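Local coordinates for protein (tenascin) (Gallus gallus, PDB 1QR4), which probably binds heparin through one of its fibronectin type III domains, as part of an extracellular matrix adhesion protein, at residues 12-17 with 24-29. Residues are numbered along the deposited sequence; the frame is centred on the assembly and turned at random.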
loop_
_atom_site.group_PDB
_atom_site.type_symbol
_atom_site.label_atom_id
_atom_site.label_comp_id
_atom_site.label_asym_id
_atom_site.label_seq_id
_atom_site.Cartn_x
_atom_site.Cartn_y
_atom_site.Cartn_z
ATOM N N ASP A 12 -18.006 -14.059 8.752
ATOM C CA ASP A 12 -16.610 -13.697 8.949
ATOM C C ASP A 12 -15.826 -13.141 7.778
ATOM O O ASP A 12 -14.835 -13.722 7.344
ATOM C CB ASP A 12 -15.851 -14.840 9.621
ATOM C CG ASP A 12 -16.399 -15.159 11.002
ATOM O OD1 ASP A 12 -16.097 -14.404 11.953
ATOM O OD2 ASP A 12 -17.158 -16.146 11.128
ATOM N N LEU A 13 -16.273 -11.993 7.289
ATOM C CA LEU A 13 -15.610 -11.306 6.197
ATOM C C LEU A 13 -14.438 -10.517 6.774
ATOM O O LEU A 13 -14.623 -9.605 7.583
ATOM C CB LEU A 13 -16.586 -10.360 5.505
ATOM C CG LEU A 13 -16.059 -9.522 4.327
ATOM C CD1 LEU A 13 -15.590 -10.441 3.193
ATOM C CD2 LEU A 13 -17.152 -8.570 3.816
ATOM N N GLU A 14 -13.227 -10.916 6.400
ATOM C CA GLU A 14 -12.011 -10.250 6.863
ATOM C C GLU A 14 -11.082 -9.876 5.701
ATOM O O GLU A 14 -11.062 -10.551 4.668
ATOM C CB GLU A 14 -11.265 -11.127 7.875
ATOM C CG GLU A 14 -10.796 -12.475 7.344
ATOM C CD GLU A 14 -9.838 -13.191 8.299
ATOM O OE1 GLU A 14 -8.944 -12.519 8.877
ATOM O OE2 GLU A 14 -9.977 -14.425 8.470
ATOM N N VAL A 15 -10.355 -8.771 5.865
ATOM C CA VAL A 15 -9.402 -8.292 4.864
ATOM C C VAL A 15 -7.967 -8.505 5.350
ATOM O O VAL A 15 -7.614 -8.183 6.486
ATOM C CB VAL A 15 -9.634 -6.815 4.546
ATOM C CG1 VAL A 15 -9.714 -6.016 5.824
ATOM C CG2 VAL A 15 -8.530 -6.286 3.680
ATOM N N SER A 16 -7.147 -9.075 4.479
ATOM C CA SER A 16 -5.749 -9.364 4.807
ATOM C C SER A 16 -4.783 -8.826 3.736
ATOM O O SER A 16 -5.211 -8.354 2.668
ATOM C CB SER A 16 -5.570 -10.887 4.953
ATOM O OG SER A 16 -4.279 -11.233 5.424
ATOM N N ASP A 17 -3.488 -8.853 4.060
ATOM C CA ASP A 17 -2.402 -8.431 3.159
ATOM C C ASP A 17 -2.582 -7.082 2.413
ATOM O O ASP A 17 -2.540 -7.029 1.180
ATOM C CB ASP A 17 -2.086 -9.556 2.137
ATOM C CG ASP A 17 -2.044 -10.971 2.765
ATOM O OD1 ASP A 17 -1.727 -11.128 3.967
ATOM O OD2 ASP A 17 -2.324 -11.944 2.032
ATOM N N SER A 24 -6.914 -8.232 0.110
ATOM C CA SER A 24 -7.228 -9.649 0.024
ATOM C C SER A 24 -8.434 -9.985 0.931
ATOM O O SER A 24 -8.395 -9.807 2.156
ATOM C CB SER A 24 -5.999 -10.453 0.423
ATOM O OG SER A 24 -6.254 -11.834 0.277
ATOM N N LEU A 25 -9.518 -10.444 0.316
ATOM C CA LEU A 25 -10.727 -10.771 1.053
ATOM C C LEU A 25 -10.925 -12.263 1.292
ATOM O O LEU A 25 -10.659 -13.100 0.415
ATOM C CB LEU A 25 -11.943 -10.224 0.311
ATOM C CG LEU A 25 -11.931 -8.734 -0.024
ATOM C CD1 LEU A 25 -13.060 -8.426 -0.984
ATOM C CD2 LEU A 25 -12.046 -7.915 1.237
ATOM N N ARG A 26 -11.451 -12.579 2.476
ATOM C CA ARG A 26 -11.726 -13.956 2.857
ATOM C C ARG A 26 -12.978 -14.009 3.732
ATOM O O ARG A 26 -13.204 -13.128 4.554
ATOM C CB ARG A 26 -10.524 -14.552 3.572
ATOM C CG ARG A 26 -10.582 -16.037 3.705
ATOM C CD ARG A 26 -9.223 -16.585 4.057
ATOM N NE ARG A 26 -9.323 -17.986 4.435
ATOM C CZ ARG A 26 -9.171 -18.432 5.674
ATOM N NH1 ARG A 26 -8.900 -17.579 6.663
ATOM N NH2 ARG A 26 -9.321 -19.727 5.928
ATOM N N TRP A 27 -13.788 -15.048 3.533
ATOM C CA TRP A 27 -15.036 -15.215 4.270
ATOM C C TRP A 27 -15.525 -16.649 4.289
ATOM O O TRP A 27 -14.975 -17.522 3.613
ATOM C CB TRP A 27 -16.127 -14.387 3.616
ATOM C CG TRP A 27 -16.433 -14.869 2.254
ATOM C CD1 TRP A 27 -17.335 -15.825 1.909
ATOM C CD2 TRP A 27 -15.813 -14.446 1.041
ATOM N NE1 TRP A 27 -17.317 -16.032 0.553
ATOM C CE2 TRP A 27 -16.387 -15.200 -0.006
ATOM C CE3 TRP A 27 -14.819 -13.506 0.735
ATOM C CZ2 TRP A 27 -16.004 -15.050 -1.335
ATOM C CZ3 TRP A 27 -14.432 -13.355 -0.592
ATOM C CH2 TRP A 27 -15.026 -14.128 -1.612
ATOM N N ARG A 28 -16.607 -16.862 5.033
ATOM C CA ARG A 28 -17.211 -18.174 5.121
ATOM C C ARG A 28 -18.374 -18.272 4.166
ATOM O O ARG A 28 -19.120 -17.313 3.981
ATOM C CB ARG A 28 -17.689 -18.484 6.524
ATOM C CG ARG A 28 -16.714 -19.300 7.309
ATOM C CD ARG A 28 -17.444 -20.122 8.326
ATOM N NE ARG A 28 -16.526 -20.802 9.232
ATOM C CZ ARG A 28 -15.606 -20.189 9.980
ATOM N NH1 ARG A 28 -15.459 -18.862 9.936
ATOM N NH2 ARG A 28 -14.841 -20.912 10.795
ATOM N N ARG A 29 -18.512 -19.439 3.555
ATOM C CA ARG A 29 -19.577 -19.693 2.605
ATOM C C ARG A 29 -20.892 -19.887 3.355
ATOM O O ARG A 29 -20.891 -20.325 4.505
ATOM C CB ARG A 29 -19.243 -20.960 1.831
ATOM C CG ARG A 29 -20.299 -21.461 0.864
ATOM C CD ARG A 29 -19.887 -22.847 0.366
ATOM N NE ARG A 29 -20.838 -23.411 -0.581
ATOM C CZ ARG A 29 -20.533 -23.795 -1.816
ATOM N NH1 ARG A 29 -19.287 -23.685 -2.270
ATOM N NH2 ARG A 29 -21.489 -24.262 -2.611
HETATM O O HOH W 1 -8.592 -11.962 4.197
#
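Glu14 and Arg26 face each other as an antiparallel hydrogen-bonded pair of residues between strands 11-16 and 22-28: Glu14 N donates to Arg26 O at 2.9 Å in a nearly straight bond (173° at the hydrogen), and Arg26 N returns one to Glu14 O. Ser16 and Ser24, two residues along each strand in opposite directions, repeat the exchange, Ser16 N reaching Ser24 O at 2.7 Å. A water gives hydrogen bonds to both Glu14 O and Ser24 O, so each of these carbonyls accepts from the water as well as from the partner strand. On the face they share with Ser16 and Ser24, the Glu14 and Arg26 side chains run side by side in the same direction. With Glu14 CG between its own backbone N and carbonyl carbon (chi1 61°), the methylene sits 3.7 Å from Arg26 O; further out, Glu14 OE2 and Arg26 NH1 form a long salt bridge of 3.8 Å, the carboxylate and guanidinium planes turned 41° apart. A second ion pair joins Asp12 OD2 to Arg28 NH1 at 3.4 Å. The hairpin forms two thirds of the three-stranded sheet of a fibronectin type III beta sandwich, 22-28 being the central strand and 59-63 its other neighbour. Val15 and Leu25 share the other face, Val15 CB lying 4.2 Å from Leu25 CD2. Next to them, Leu13 CD1 approaches Trp27 CE3 obliquely at 4.0 Å. Leu13, Leu25 and Trp27 are buried against the four-stranded sheet: Leu75 touches both Leu13 and Trp27, while Ile73 and Leu39 meet Leu25. Tyr37 packs edge-to-face with the Trp27 ring, and Ile89 touches Leu13 and Val15; the Val15 side chain is about 7 Å from that of Lys90, a residue of the putative heparin-binding site.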